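Local atomic coordinates of Phthiocerol/phthiodiolone dimycocerosyl transferase (Mycobacterium tuberculosis, PDB entry 1Q9J), a protein that probably catalyses the transfer of mycocerosic acyl chains from mycocerosic acid synthase onto phthiocerol, phthiodiolone and phenolphthiocerol, the last step in making their dimycocerosate esters. Residues E15-Y20 / L122-A127; R8-S13 / G63-V68; V22-T27 / G366-S371; S55-S60 / L98-S103. All blocks are in the same frame, centred on the assembly; numbering follows the deposited sequence.

Along the chain, segments 8-13, 15-20 and 22-27 come first, followed by 55-60, 63-68, 98-103 and 122-127; 366-371 lies far downstream. Interactions 1 and 2 share helix 12-19, and their centres are about 10 Å apart. Interactions 2 and 4 use neighbouring strands, 65-69 and 55-59, of a three-stranded antiparallel sheet. Interactions 1 and 3 meet in the mixed sheet where strand 23-31 lies between 117-123 and 360-368. Interactions 2 and 3 are the most distant pair, with centres about 20 Å apart and no touch. Helix 12-19 and the mixed sheet meet at the turn that carries H124, the probable catalytic base, with the small sheet packed beyond the helix.

Interaction 1 of 4, residues E15-Y20 / L122-A127; sequences EVFAQY and LHHCMA
F17 and H124 form an offset (parallel-displaced) stack where helix 12-19 packs against the turn that follows strand 117-123. The turn carries the HXXXD motif of this acyltransferase superfamily, which runs from H124 to D128; by similarity H124 is the proton acceptor, and the nearby D128 organises the site. The ring centroids are 3.9 Å apart and the planes only 6° from parallel. H124 CG lies anti to its own backbone N (chi1 -151°), which takes the imidazole toward the helix. There ND1 sits over the F17 face, displaced toward the rim at CE2 and CZ, while H124 CB covers the CD2 side of the phenyl ring. F17 therefore backs one face of the imidazole with a flat hydrocarbon surface and probably limits how far that ring can turn. Nearer the backbone, F17 CB packs against C125 CB at 4.1 Å, so the helix also touches the residue just beyond the histidine. H124 O is hydrogen-bonded to N283 ND2, from a distant part of the chain. The preceding histidine has a different role: the ring of H123 reaches back to the C-terminal part of the helix, with A18 N at its edge. H123 also meets F23 edge to face, tying it to the neighbouring strand. Its one polar link across this contact is weak, NE2 to F17 O at 3.1 Å with a bent N-H...O angle of 124°.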
loop_
_atom_site.group_PDB
_atom_site.type_symbol
_atom_site.label_atom_id
_atom_site.label_comp_id
_atom_site.label_asym_id
_atom_site.label_seq_id
_atom_site.Cartn_x
_atom_site.Cartn_y
_atom_site.Cartn_z
ATOM N N GLU A 15 -1.723 -6.916 -13.986
ATOM C CA GLU A 15 -2.686 -6.275 -14.870
ATOM C C GLU A 15 -3.762 -5.486 -14.166
ATOM O O GLU A 15 -4.293 -4.543 -14.728
ATOM C CB GLU A 15 -3.329 -7.303 -15.796
ATOM C CG GLU A 15 -2.302 -7.973 -16.676
ATOM C CD GLU A 15 -2.896 -8.713 -17.847
ATOM O OE1 GLU A 15 -3.731 -9.627 -17.625
ATOM O OE2 GLU A 15 -2.517 -8.380 -19.001
ATOM N N VAL A 16 -4.104 -5.855 -12.942
ATOM C CA VAL A 16 -5.123 -5.082 -12.257
ATOM C C VAL A 16 -4.696 -3.614 -12.280
ATOM O O VAL A 16 -5.474 -2.746 -12.658
ATOM C CB VAL A 16 -5.296 -5.520 -10.783
ATOM C CG1 VAL A 16 -6.423 -4.722 -10.128
ATOM C CG2 VAL A 16 -5.623 -7.010 -10.726
ATOM N N PHE A 17 -3.449 -3.345 -11.900
ATOM C CA PHE A 17 -2.953 -1.974 -11.847
ATOM C C PHE A 17 -2.876 -1.279 -13.207
ATOM O O PHE A 17 -2.898 -0.045 -13.281
ATOM C CB PHE A 17 -1.595 -1.948 -11.148
ATOM C CG PHE A 17 -1.533 -2.824 -9.927
ATOM C CD1 PHE A 17 -0.842 -4.034 -9.957
ATOM C CD2 PHE A 17 -2.202 -2.461 -8.757
ATOM C CE1 PHE A 17 -0.823 -4.866 -8.842
ATOM C CE2 PHE A 17 -2.187 -3.288 -7.640
ATOM C CZ PHE A 17 -1.498 -4.492 -7.678
ATOM N N ALA A 18 -2.762 -2.055 -14.280
ATOM C CA ALA A 18 -2.741 -1.450 -15.609
ATOM C C ALA A 18 -4.200 -1.212 -16.044
ATOM O O ALA A 18 -4.537 -0.157 -16.591
ATOM C CB ALA A 18 -2.026 -2.351 -16.606
ATOM N N GLN A 19 -5.064 -2.184 -15.772
ATOM C CA GLN A 19 -6.471 -2.064 -16.122
ATOM C C GLN A 19 -7.169 -0.871 -15.443
ATOM O O GLN A 19 -8.178 -0.389 -15.944
ATOM C CB GLN A 19 -7.217 -3.365 -15.792
ATOM C CG GLN A 19 -8.699 -3.314 -16.158
ATOM C CD GLN A 19 -9.410 -4.658 -16.007
ATOM O OE1 GLN A 19 -9.300 -5.329 -14.971
ATOM N NE2 GLN A 19 -10.171 -5.041 -17.033
ATOM N N TYR A 20 -6.646 -0.405 -14.310
ATOM C CA TYR A 20 -7.224 0.750 -13.620
ATOM C C TYR A 20 -6.185 1.853 -13.486
ATOM O O TYR A 20 -6.271 2.679 -12.576
ATOM C CB TYR A 20 -7.717 0.393 -12.208
ATOM C CG TYR A 20 -8.920 -0.517 -12.193
ATOM C CD1 TYR A 20 -8.822 -1.834 -12.632
ATOM C CD2 TYR A 20 -10.166 -0.048 -11.784
ATOM C CE1 TYR A 20 -9.930 -2.665 -12.674
ATOM C CE2 TYR A 20 -11.288 -0.865 -11.819
ATOM C CZ TYR A 20 -11.159 -2.179 -12.270
ATOM O OH TYR A 20 -12.255 -3.005 -12.341
ATOM N N LEU A 122 4.474 6.280 -8.284
ATOM C CA LEU A 122 4.933 4.997 -8.751
ATOM C C LEU A 122 3.782 4.137 -9.214
ATOM O O LEU A 122 2.821 3.927 -8.487
ATOM C CB LEU A 122 5.648 4.316 -7.600
ATOM C CG LEU A 122 6.460 3.067 -7.896
ATOM C CD1 LEU A 122 7.534 3.353 -8.935
ATOM C CD2 LEU A 122 7.068 2.620 -6.578
ATOM N N HIS A 123 3.862 3.645 -10.437
ATOM C CA HIS A 123 2.805 2.790 -10.912
ATOM C C HIS A 123 2.825 1.503 -10.084
ATOM O O HIS A 123 3.878 0.874 -9.905
ATOM C CB HIS A 123 2.994 2.492 -12.385
ATOM C CG HIS A 123 1.781 1.900 -13.018
ATOM N ND1 HIS A 123 0.856 2.664 -13.693
ATOM C CD2 HIS A 123 1.282 0.639 -12.974
ATOM C CE1 HIS A 123 -0.171 1.902 -14.037
ATOM N NE2 HIS A 123 0.065 0.675 -13.608
ATOM N N HIS A 124 1.656 1.113 -9.584
ATOM C CA HIS A 124 1.538 -0.071 -8.728
ATOM C C HIS A 124 1.948 -1.420 -9.347
ATOM O O HIS A 124 2.158 -2.401 -8.635
ATOM C CB HIS A 124 0.106 -0.167 -8.185
ATOM C CG HIS A 124 -0.001 -0.835 -6.844
ATOM N ND1 HIS A 124 0.454 -2.113 -6.604
ATOM C CD2 HIS A 124 -0.587 -0.425 -5.692
ATOM C CE1 HIS A 124 0.150 -2.464 -5.370
ATOM N NE2 HIS A 124 -0.484 -1.457 -4.793
ATOM N N CYS A 125 2.081 -1.460 -10.663
ATOM C CA CYS A 125 2.465 -2.689 -11.305
ATOM C C CYS A 125 3.973 -2.903 -11.086
ATOM O O CYS A 125 4.534 -3.939 -11.426
ATOM C CB CYS A 125 2.130 -2.633 -12.807
ATOM S SG CYS A 125 3.450 -1.885 -13.873
ATOM N N MET A 126 4.629 -1.921 -10.500
ATOM C CA MET A 126 6.045 -2.058 -10.274
ATOM C C MET A 126 6.407 -2.245 -8.821
ATOM O O MET A 126 7.572 -2.477 -8.494
ATOM C CB MET A 126 6.740 -0.828 -10.808
ATOM C CG MET A 126 6.512 -0.670 -12.293
ATOM S SD MET A 126 7.565 -1.805 -13.238
ATOM C CE MET A 126 9.099 -1.050 -12.793
ATOM N N ALA A 127 5.428 -2.145 -7.935
ATOM C CA ALA A 127 5.739 -2.283 -6.532
ATOM C C ALA A 127 4.513 -2.222 -5.662
ATOM O O ALA A 127 3.576 -1.478 -5.940
ATOM C CB ALA A 127 6.705 -1.196 -6.120
#

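Interaction 2 of 4, residues R8-S13 / G63-V68; sequences RKLSHS and GGWNLV
K9 runs over W65, N66 and G64, and its side chain can be followed outward atom by atom. CB stands 3.8 Å from W65 O. CG comes nearer to the same carbonyl oxygen, 3.3 Å from W65 O, and also lies beside the amide oxygen of N66, whose side chain is on the same face of the sheet. CD still passes N66 OD1, at 4.1 Å. CE moves on to G64, and a bend at the last torsion (chi4 -72°) sets NZ over G64 CA, a glycine with no side chain in the way. The approach of the ammonium there is packing against backbone. Beneath this chain the two backbones pair as antiparallel strands of a three-stranded sheet, 6-9 beside 65-69, with 55-59 beyond. K9 and N66 form a non-hydrogen-bonded pair, and the bonds fall on either side of it: L67 N gives to R8 O at 3.0 Å, and L10 N gives to W65 O at 2.8 Å. The latter donor lies almost straight out from the carbonyl, at a C=O...N angle of 165°. L10, where the chain leaves the strand for helix 12-19, drops its CD1 methyl onto W65 CB at 3.7 Å. A18 of that helix touches both L10 and W65, so the helix packs on the two together. L67 lies on the other strand with CB against R8 O, while the guanidinium of R8 turns to E14, with which NH2 makes a salt bridge.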
loop_
_atom_site.group_PDB
_atom_site.type_symbol
_atom_site.label_atom_id
_atom_site.label_comp_id
_atom_site.label_asym_id
_atom_site.label_seq_id
_atom_site.Cartn_x
_atom_site.Cartn_y
_atom_site.Cartn_z
ATOM N N ARG A 8 9.102 -7.194 -20.578
ATOM C CA ARG A 8 8.353 -8.397 -20.291
ATOM C C ARG A 8 6.874 -8.031 -20.226
ATOM O O ARG A 8 6.526 -6.880 -19.982
ATOM C CB ARG A 8 8.867 -9.005 -18.982
ATOM C CG ARG A 8 7.859 -9.154 -17.914
ATOM C CD ARG A 8 8.501 -9.138 -16.564
ATOM N NE ARG A 8 7.457 -8.996 -15.560
ATOM C CZ ARG A 8 7.664 -8.567 -14.320
ATOM N NH1 ARG A 8 8.885 -8.241 -13.920
ATOM N NH2 ARG A 8 6.653 -8.439 -13.477
ATOM N N LYS A 9 6.016 -9.007 -20.491
ATOM C CA LYS A 9 4.581 -8.794 -20.450
ATOM C C LYS A 9 4.216 -8.798 -18.956
ATOM O O LYS A 9 4.941 -9.381 -18.142
ATOM C CB LYS A 9 3.898 -9.944 -21.199
ATOM C CG LYS A 9 2.564 -9.620 -21.875
ATOM C CD LYS A 9 2.238 -10.655 -22.975
ATOM C CE LYS A 9 0.877 -10.435 -23.638
ATOM N NZ LYS A 9 -0.256 -10.793 -22.742
ATOM N N LEU A 10 3.135 -8.124 -18.573
ATOM C CA LEU A 10 2.752 -8.118 -17.157
ATOM C C LEU A 10 2.041 -9.409 -16.833
ATOM O O LEU A 10 1.349 -9.960 -17.681
ATOM C CB LEU A 10 1.798 -6.976 -16.825
ATOM C CG LEU A 10 2.296 -5.538 -16.821
ATOM C CD1 LEU A 10 1.095 -4.641 -16.593
ATOM C CD2 LEU A 10 3.346 -5.326 -15.728
ATOM N N SER A 11 2.198 -9.872 -15.598
ATOM C CA SER A 11 1.568 -11.103 -15.125
ATOM C C SER A 11 0.135 -10.765 -14.747
ATOM O O SER A 11 -0.146 -9.640 -14.329
ATOM C CB SER A 11 2.317 -11.625 -13.900
ATOM O OG SER A 11 1.935 -10.909 -12.733
ATOM N N HIS A 12 -0.767 -11.734 -14.871
ATOM C CA HIS A 12 -2.182 -11.491 -14.566
ATOM C C HIS A 12 -2.411 -10.746 -13.253
ATOM O O HIS A 12 -3.358 -9.963 -13.115
ATOM C CB HIS A 12 -2.960 -12.812 -14.589
ATOM C CG HIS A 12 -3.062 -13.418 -15.960
ATOM N ND1 HIS A 12 -1.996 -14.030 -16.586
ATOM C CD2 HIS A 12 -4.083 -13.452 -16.850
ATOM C CE1 HIS A 12 -2.354 -14.415 -17.799
ATOM N NE2 HIS A 12 -3.616 -14.075 -17.985
ATOM N N SER A 13 -1.525 -10.972 -12.294
ATOM C CA SER A 13 -1.620 -10.318 -10.999
ATOM C C SER A 13 -1.327 -8.809 -11.098
ATOM O O SER A 13 -1.898 -8.000 -10.364
ATOM C CB SER A 13 -0.648 -11.018 -10.047
ATOM O OG SER A 13 -0.317 -10.231 -8.929
ATOM N N GLY A 63 -4.369 -8.695 -26.115
ATOM C CA GLY A 63 -5.091 -8.265 -24.923
ATOM C C GLY A 63 -4.250 -7.920 -23.697
ATOM O O GLY A 63 -4.660 -7.114 -22.852
ATOM N N GLY A 64 -3.072 -8.533 -23.596
ATOM C CA GLY A 64 -2.198 -8.285 -22.464
ATOM C C GLY A 64 -1.443 -6.972 -22.513
ATOM O O GLY A 64 -1.526 -6.223 -23.483
ATOM N N TRP A 65 -0.693 -6.699 -21.453
ATOM C CA TRP A 65 0.080 -5.474 -21.365
ATOM C C TRP A 65 1.580 -5.699 -21.403
ATOM O O TRP A 65 2.114 -6.572 -20.712
ATOM C CB TRP A 65 -0.245 -4.750 -20.076
ATOM C CG TRP A 65 -1.639 -4.321 -19.976
ATOM C CD1 TRP A 65 -2.710 -5.064 -19.556
ATOM C CD2 TRP A 65 -2.122 -3.003 -20.205
ATOM N NE1 TRP A 65 -3.833 -4.274 -19.497
ATOM C CE2 TRP A 65 -3.500 -3.002 -19.894
ATOM C CE3 TRP A 65 -1.522 -1.813 -20.646
ATOM C CZ2 TRP A 65 -4.292 -1.849 -20.000
ATOM C CZ3 TRP A 65 -2.304 -0.668 -20.752
ATOM C CH2 TRP A 65 -3.677 -0.696 -20.432
ATOM N N ASN A 66 2.254 -4.890 -22.215
ATOM C CA ASN A 66 3.697 -4.957 -22.327
ATOM C C ASN A 66 4.355 -3.843 -21.553
ATOM O O ASN A 66 3.893 -2.711 -21.536
ATOM C CB ASN A 66 4.163 -4.849 -23.782
ATOM C CG ASN A 66 4.084 -6.160 -24.525
ATOM O OD1 ASN A 66 4.314 -7.222 -23.956
ATOM N ND2 ASN A 66 3.769 -6.091 -25.814
ATOM N N LEU A 67 5.443 -4.193 -20.898
ATOM C CA LEU A 67 6.229 -3.242 -20.166
ATOM C C LEU A 67 7.313 -2.963 -21.209
ATOM O O LEU A 67 8.101 -3.859 -21.549
ATOM C CB LEU A 67 6.822 -3.922 -18.944
ATOM C CG LEU A 67 7.581 -3.010 -18.006
ATOM C CD1 LEU A 67 6.595 -2.158 -17.215
ATOM C CD2 LEU A 67 8.435 -3.841 -17.092
ATOM N N VAL A 68 7.311 -1.749 -21.757
ATOM C CA VAL A 68 8.278 -1.363 -22.778
ATOM C C VAL A 68 9.322 -0.470 -22.154
ATOM O O VAL A 68 8.999 0.385 -21.328
ATOM C CB VAL A 68 7.586 -0.628 -23.942
ATOM C CG1 VAL A 68 8.618 -0.177 -24.983
ATOM C CG2 VAL A 68 6.569 -1.558 -24.589
#

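Interaction 3 of 4, residues V22-T27 / G366-S371; sequences VFTSMT and GQFYCS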
loop_
_atom_site.group_PDB
_atom_site.type_symbol
_atom_site.label_atom_id
_atom_site.label_comp_id
_atom_site.label_asym_id
_atom_site.label_seq_id
_atom_site.Cartn_x
_atom_site.Cartn_y
_atom_site.Cartn_z
ATOM N N VAL A 22 -3.511 2.233 -12.083
ATOM C CA VAL A 22 -3.194 2.518 -10.683
ATOM C C VAL A 22 -1.771 3.044 -10.438
ATOM O O VAL A 22 -0.790 2.435 -10.846
ATOM C CB VAL A 22 -3.435 1.252 -9.784
ATOM C CG1 VAL A 22 -3.138 1.584 -8.327
ATOM C CG2 VAL A 22 -4.863 0.763 -9.928
ATOM N N PHE A 23 -1.689 4.185 -9.766
ATOM C CA PHE A 23 -0.427 4.804 -9.400
ATOM C C PHE A 23 -0.509 5.030 -7.891
ATOM O O PHE A 23 -1.587 5.305 -7.341
ATOM C CB PHE A 23 -0.240 6.183 -10.035
ATOM C CG PHE A 23 0.295 6.165 -11.440
ATOM C CD1 PHE A 23 -0.514 5.775 -12.511
ATOM C CD2 PHE A 23 1.578 6.636 -11.708
ATOM C CE1 PHE A 23 -0.057 5.866 -13.817
ATOM C CE2 PHE A 23 2.037 6.724 -13.024
ATOM C CZ PHE A 23 1.218 6.342 -14.081
ATOM N N THR A 24 0.637 4.965 -7.231
ATOM C CA THR A 24 0.698 5.164 -5.801
ATOM C C THR A 24 1.586 6.364 -5.574
ATOM O O THR A 24 2.592 6.530 -6.256
ATOM C CB THR A 24 1.324 3.936 -5.111
ATOM O OG1 THR A 24 0.601 2.752 -5.484
ATOM C CG2 THR A 24 1.285 4.103 -3.590
ATOM N N SER A 25 1.203 7.223 -4.643
ATOM C CA SER A 25 2.018 8.387 -4.336
ATOM C C SER A 25 2.395 8.351 -2.862
ATOM O O SER A 25 1.693 7.781 -2.020
ATOM C CB SER A 25 1.262 9.686 -4.662
ATOM O OG SER A 25 0.083 9.828 -3.867
ATOM N N MET A 26 3.521 8.979 -2.578
ATOM C CA MET A 26 4.045 9.054 -1.240
ATOM C C MET A 26 4.594 10.462 -1.088
ATOM O O MET A 26 5.544 10.858 -1.773
ATOM C CB MET A 26 5.162 8.034 -1.048
ATOM C CG MET A 26 5.471 7.732 0.403
ATOM S SD MET A 26 3.997 7.022 1.188
ATOM C CE MET A 26 3.504 8.343 2.192
ATOM N N THR A 27 3.985 11.216 -0.184
ATOM C CA THR A 27 4.375 12.590 0.041
ATOM C C THR A 27 4.947 12.832 1.424
ATOM O O THR A 27 4.340 12.516 2.443
ATOM C CB THR A 27 3.176 13.504 -0.187
ATOM O OG1 THR A 27 2.581 13.179 -1.452
ATOM C CG2 THR A 27 3.619 14.967 -0.194
ATOM N N GLY A 366 0.016 9.061 2.245
ATOM C CA GLY A 366 0.009 8.193 1.088
ATOM C C GLY A 366 -1.332 8.298 0.407
ATOM O O GLY A 366 -2.369 8.444 1.059
ATOM N N GLN A 367 -1.325 8.234 -0.914
ATOM C CA GLN A 367 -2.573 8.331 -1.644
ATOM C C GLN A 367 -2.450 7.621 -2.974
ATOM O O GLN A 367 -1.356 7.461 -3.504
ATOM C CB GLN A 367 -2.931 9.799 -1.872
ATOM C CG GLN A 367 -4.228 10.022 -2.627
ATOM C CD GLN A 367 -4.584 11.499 -2.745
ATOM O OE1 GLN A 367 -5.698 11.847 -3.141
ATOM N NE2 GLN A 367 -3.633 12.373 -2.405
ATOM N N PHE A 368 -3.586 7.192 -3.502
ATOM C CA PHE A 368 -3.618 6.507 -4.778
ATOM C C PHE A 368 -4.124 7.453 -5.862
ATOM O O PHE A 368 -4.719 8.494 -5.567
ATOM C CB PHE A 368 -4.544 5.296 -4.705
ATOM C CG PHE A 368 -4.129 4.271 -3.685
ATOM C CD1 PHE A 368 -5.029 3.832 -2.722
ATOM C CD2 PHE A 368 -2.841 3.738 -3.690
ATOM C CE1 PHE A 368 -4.657 2.882 -1.781
ATOM C CE2 PHE A 368 -2.462 2.785 -2.749
ATOM C CZ PHE A 368 -3.373 2.358 -1.794
ATOM N N TYR A 369 -3.881 7.087 -7.116
ATOM C CA TYR A 369 -4.347 7.879 -8.248
ATOM C C TYR A 369 -4.876 6.986 -9.345
ATOM O O TYR A 369 -4.570 7.209 -10.503
ATOM C CB TYR A 369 -3.231 8.736 -8.831
ATOM C CG TYR A 369 -2.940 9.984 -8.040
ATOM C CD1 TYR A 369 -2.281 9.917 -6.811
ATOM C CD2 TYR A 369 -3.305 11.243 -8.528
ATOM C CE1 TYR A 369 -1.988 11.075 -6.090
ATOM C CE2 TYR A 369 -3.016 12.404 -7.815
ATOM C CZ TYR A 369 -2.358 12.311 -6.599
ATOM O OH TYR A 369 -2.051 13.442 -5.888
ATOM N N CYS A 370 -5.651 5.966 -8.997
ATOM C CA CYS A 370 -6.196 5.111 -10.033
ATOM C C CYS A 370 -7.151 5.927 -10.914
ATOM O O CYS A 370 -7.554 7.039 -10.552
ATOM C CB CYS A 370 -6.910 3.919 -9.407
ATOM S SG CYS A 370 -7.985 4.333 -8.040
ATOM N N SER A 371 -7.500 5.388 -12.079
ATOM C CA SER A 371 -8.395 6.105 -12.978
ATOM C C SER A 371 -9.813 6.166 -12.407
ATOM O O SER A 371 -10.265 5.230 -11.755
ATOM C CB SER A 371 -8.398 5.451 -14.373
ATOM O OG SER A 371 -8.919 4.134 -14.338
#
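S25 holds its OG between its backbone N and carbonyl carbon (chi1 63°), a rotation that swings the hydroxyl across to Q367 O; Y369 holds CG anti to its carbonyl carbon (chi1 -78°), which starts its ring off toward the same hydroxyl. S25 OG donates to Q367 O at 2.8 Å, from well above the carbonyl plane, and lies at the edge of the tyrosine ring, 3.3 Å from Y369 CE1. The backbone N of S25 also gives to Q367 O, from almost straight ahead (C=O...N angle 177°). One carbonyl oxygen is thus gripped by two donors of a single residue. The pair is completed in the other direction by Q367 N to S25 O at 3.2 Å, and two residues further along Y369 N gives to F23 O at 2.9 Å. On the opposite face of the sheet from S25 and Q367, T24 and F368 lie side by side and point the same way, with T24 OG1 near the edge of the phenyl ring. M26 follows on that face and folds its CE over the backbone of G366, at 3.6 Å from G366 N. Where the pairing has ended, V22 CG2 packs on C370 CB at 3.8 Å. T24 is also the neighbour of H124, the probable catalytic base, with about 3 Å between the side chains. Joined this way, strand 360-368 from the C-terminal region becomes the outermost strand of the five-stranded mixed sheet beside 23-31, a crossover between the two related domains as in other members of this acyltransferase superfamily.

Interaction 4 of 4, residues S55-S60 / L98-S103; sequences SHLEQS and LDQSVS
L57 and H56 of strand 55-59 meet the three successive carbonyl groups of Q100, S101 and V102. L57 N donates to Q100 O at 3.0 Å, the one hydrogen bond between the segments; the N-H points nearly straight at the oxygen, 167°, though the donor stands above the carbonyl plane. In return S101 CA directs its hydrogen at L57 O, 3.2 Å away. H56 CB packs among the oxygens of Q100 and V102, and S101 O lies close to its ring, nearest at CD2. Deeper in, the methyl CD1 of L57 rests against the aliphatic part of Q100, 3.8 Å from Q100 CB, and L10 and H123 touch the same leucine from other sides. The next shell fixes the pieces. H56 NE2 gives to E58 OE2 at 2.6 Å, in the plane of the ring and on the carboxylate lone pair turned away from the other oxygen, while ND1 is hydrogen-bonded to D70 OD2. With a carboxylate at each nitrogen, the ring's rotation is set and a protonated imidazolium would probably be favoured. On the loop side, D99 O accepts from V102 N and S103 N, and its carboxylate OD2 takes the hydroxyl S101 OG at 2.7 Å. R97 makes a salt bridge to the other carboxylate oxygen, OD1. Q100 and S101 have helical backbone angles, and the bond from V102 N to D99 O closes a type I beta turn, which sets a loop from before strand 105-110 against the outermost strand 55-59 of the small antiparallel sheet.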
loop_
_atom_site.group_PDB
_atom_site.type_symbol
_atom_site.label_atom_id
_atom_site.label_comp_id
_atom_site.label_asym_id
_atom_site.label_seq_id
_atom_site.Cartn_x
_atom_site.Cartn_y
_atom_site.Cartn_z
ATOM N N SER A 55 10.289 2.912 -17.671
ATOM C CA SER A 55 9.545 2.342 -18.771
ATOM C C SER A 55 8.104 2.796 -18.754
ATOM O O SER A 55 7.744 3.712 -18.022
ATOM C CB SER A 55 9.573 0.833 -18.671
ATOM O OG SER A 55 8.695 0.409 -17.641
ATOM N N HIS A 56 7.290 2.132 -19.566
ATOM C CA HIS A 56 5.881 2.441 -19.671
ATOM C C HIS A 56 5.155 1.202 -20.142
ATOM O O HIS A 56 5.786 0.204 -20.488
ATOM C CB HIS A 56 5.646 3.574 -20.660
ATOM C CG HIS A 56 6.089 3.266 -22.052
ATOM N ND1 HIS A 56 7.364 3.536 -22.506
ATOM C CD2 HIS A 56 5.441 2.667 -23.080
ATOM C CE1 HIS A 56 7.481 3.114 -23.753
ATOM N NE2 HIS A 56 6.328 2.582 -24.124
ATOM N N LEU A 57 3.827 1.274 -20.169
ATOM C CA LEU A 57 3.005 0.141 -20.578
ATOM C C LEU A 57 2.366 0.338 -21.937
ATOM O O LEU A 57 1.977 1.444 -22.291
ATOM C CB LEU A 57 1.897 -0.092 -19.562
ATOM C CG LEU A 57 2.301 -0.518 -18.164
ATOM C CD1 LEU A 57 1.215 -0.108 -17.212
ATOM C CD2 LEU A 57 2.566 -2.003 -18.123
ATOM N N GLU A 58 2.246 -0.758 -22.674
ATOM C CA GLU A 58 1.639 -0.755 -23.989
ATOM C C GLU A 58 0.763 -1.992 -24.081
ATOM O O GLU A 58 1.252 -3.099 -23.904
ATOM C CB GLU A 58 2.722 -0.792 -25.061
ATOM C CG GLU A 58 3.493 0.513 -25.181
ATOM C CD GLU A 58 4.514 0.488 -26.313
ATOM O OE1 GLU A 58 4.331 -0.317 -27.257
ATOM O OE2 GLU A 58 5.476 1.287 -26.262
ATOM N N GLN A 59 -0.528 -1.813 -24.334
ATOM C CA GLN A 59 -1.411 -2.962 -24.425
ATOM C C GLN A 59 -1.190 -3.709 -25.732
ATOM O O GLN A 59 -1.465 -3.189 -26.814
ATOM C CB GLN A 59 -2.862 -2.522 -24.308
ATOM C CG GLN A 59 -3.178 -1.297 -25.128
ATOM C CD GLN A 59 -4.581 -0.794 -24.881
ATOM O OE1 GLN A 59 -5.556 -1.540 -25.037
ATOM N NE2 GLN A 59 -4.699 0.478 -24.494
ATOM N N SER A 60 -0.682 -4.932 -25.616
ATOM C CA SER A 60 -0.399 -5.777 -26.769
ATOM C C SER A 60 -1.664 -6.169 -27.508
ATOM O O SER A 60 -2.775 -6.072 -26.973
ATOM C CB SER A 60 0.309 -7.055 -26.325
ATOM O OG SER A 60 -0.612 -7.934 -25.703
ATOM N N LEU A 98 -0.434 11.863 -15.015
ATOM C CA LEU A 98 0.156 10.536 -14.906
ATOM C C LEU A 98 -0.393 9.704 -16.043
ATOM O O LEU A 98 -1.601 9.665 -16.251
ATOM C CB LEU A 98 -0.229 9.885 -13.582
ATOM C CG LEU A 98 0.095 10.694 -12.338
ATOM C CD1 LEU A 98 -0.649 10.097 -11.185
ATOM C CD2 LEU A 98 1.589 10.742 -12.081
ATOM N N ASP A 99 0.489 9.032 -16.772
ATOM C CA ASP A 99 0.049 8.215 -17.890
ATOM C C ASP A 99 0.893 6.954 -18.051
ATOM O O ASP A 99 2.091 7.042 -18.308
ATOM C CB ASP A 99 0.120 9.038 -19.174
ATOM C CG ASP A 99 -0.406 8.286 -20.375
ATOM O OD1 ASP A 99 -0.295 8.805 -21.503
ATOM O OD2 ASP A 99 -0.941 7.177 -20.195
ATOM N N GLN A 100 0.258 5.793 -17.900
ATOM C CA GLN A 100 0.929 4.500 -18.040
ATOM C C GLN A 100 1.738 4.378 -19.317
ATOM O O GLN A 100 2.899 3.970 -19.294
ATOM C CB GLN A 100 -0.079 3.365 -18.074
ATOM C CG GLN A 100 -0.910 3.206 -16.853
ATOM C CD GLN A 100 -1.857 2.026 -16.985
ATOM O OE1 GLN A 100 -2.359 1.507 -15.994
ATOM N NE2 GLN A 100 -2.107 1.600 -18.223
ATOM N N SER A 101 1.092 4.698 -20.436
ATOM C CA SER A 101 1.704 4.612 -21.759
ATOM C C SER A 101 2.940 5.481 -21.887
ATOM O O SER A 101 3.736 5.290 -22.800
ATOM C CB SER A 101 0.693 5.024 -22.816
ATOM O OG SER A 101 0.164 6.293 -22.503
ATOM N N VAL A 102 3.108 6.418 -20.961
ATOM C CA VAL A 102 4.258 7.301 -21.006
ATOM C C VAL A 102 5.343 7.018 -19.968
ATOM O O VAL A 102 6.428 6.584 -20.318
ATOM C CB VAL A 102 3.814 8.774 -20.864
ATOM C CG1 VAL A 102 5.021 9.699 -20.946
ATOM C CG2 VAL A 102 2.799 9.115 -21.943
ATOM N N SER A 103 5.053 7.268 -18.696
ATOM C CA SER A 103 6.032 7.066 -17.625
ATOM C C SER A 103 5.393 6.314 -16.451
ATOM O O SER A 103 4.168 6.289 -16.323
ATOM C CB SER A 103 6.544 8.444 -17.175
ATOM O OG SER A 103 7.470 8.370 -16.117
#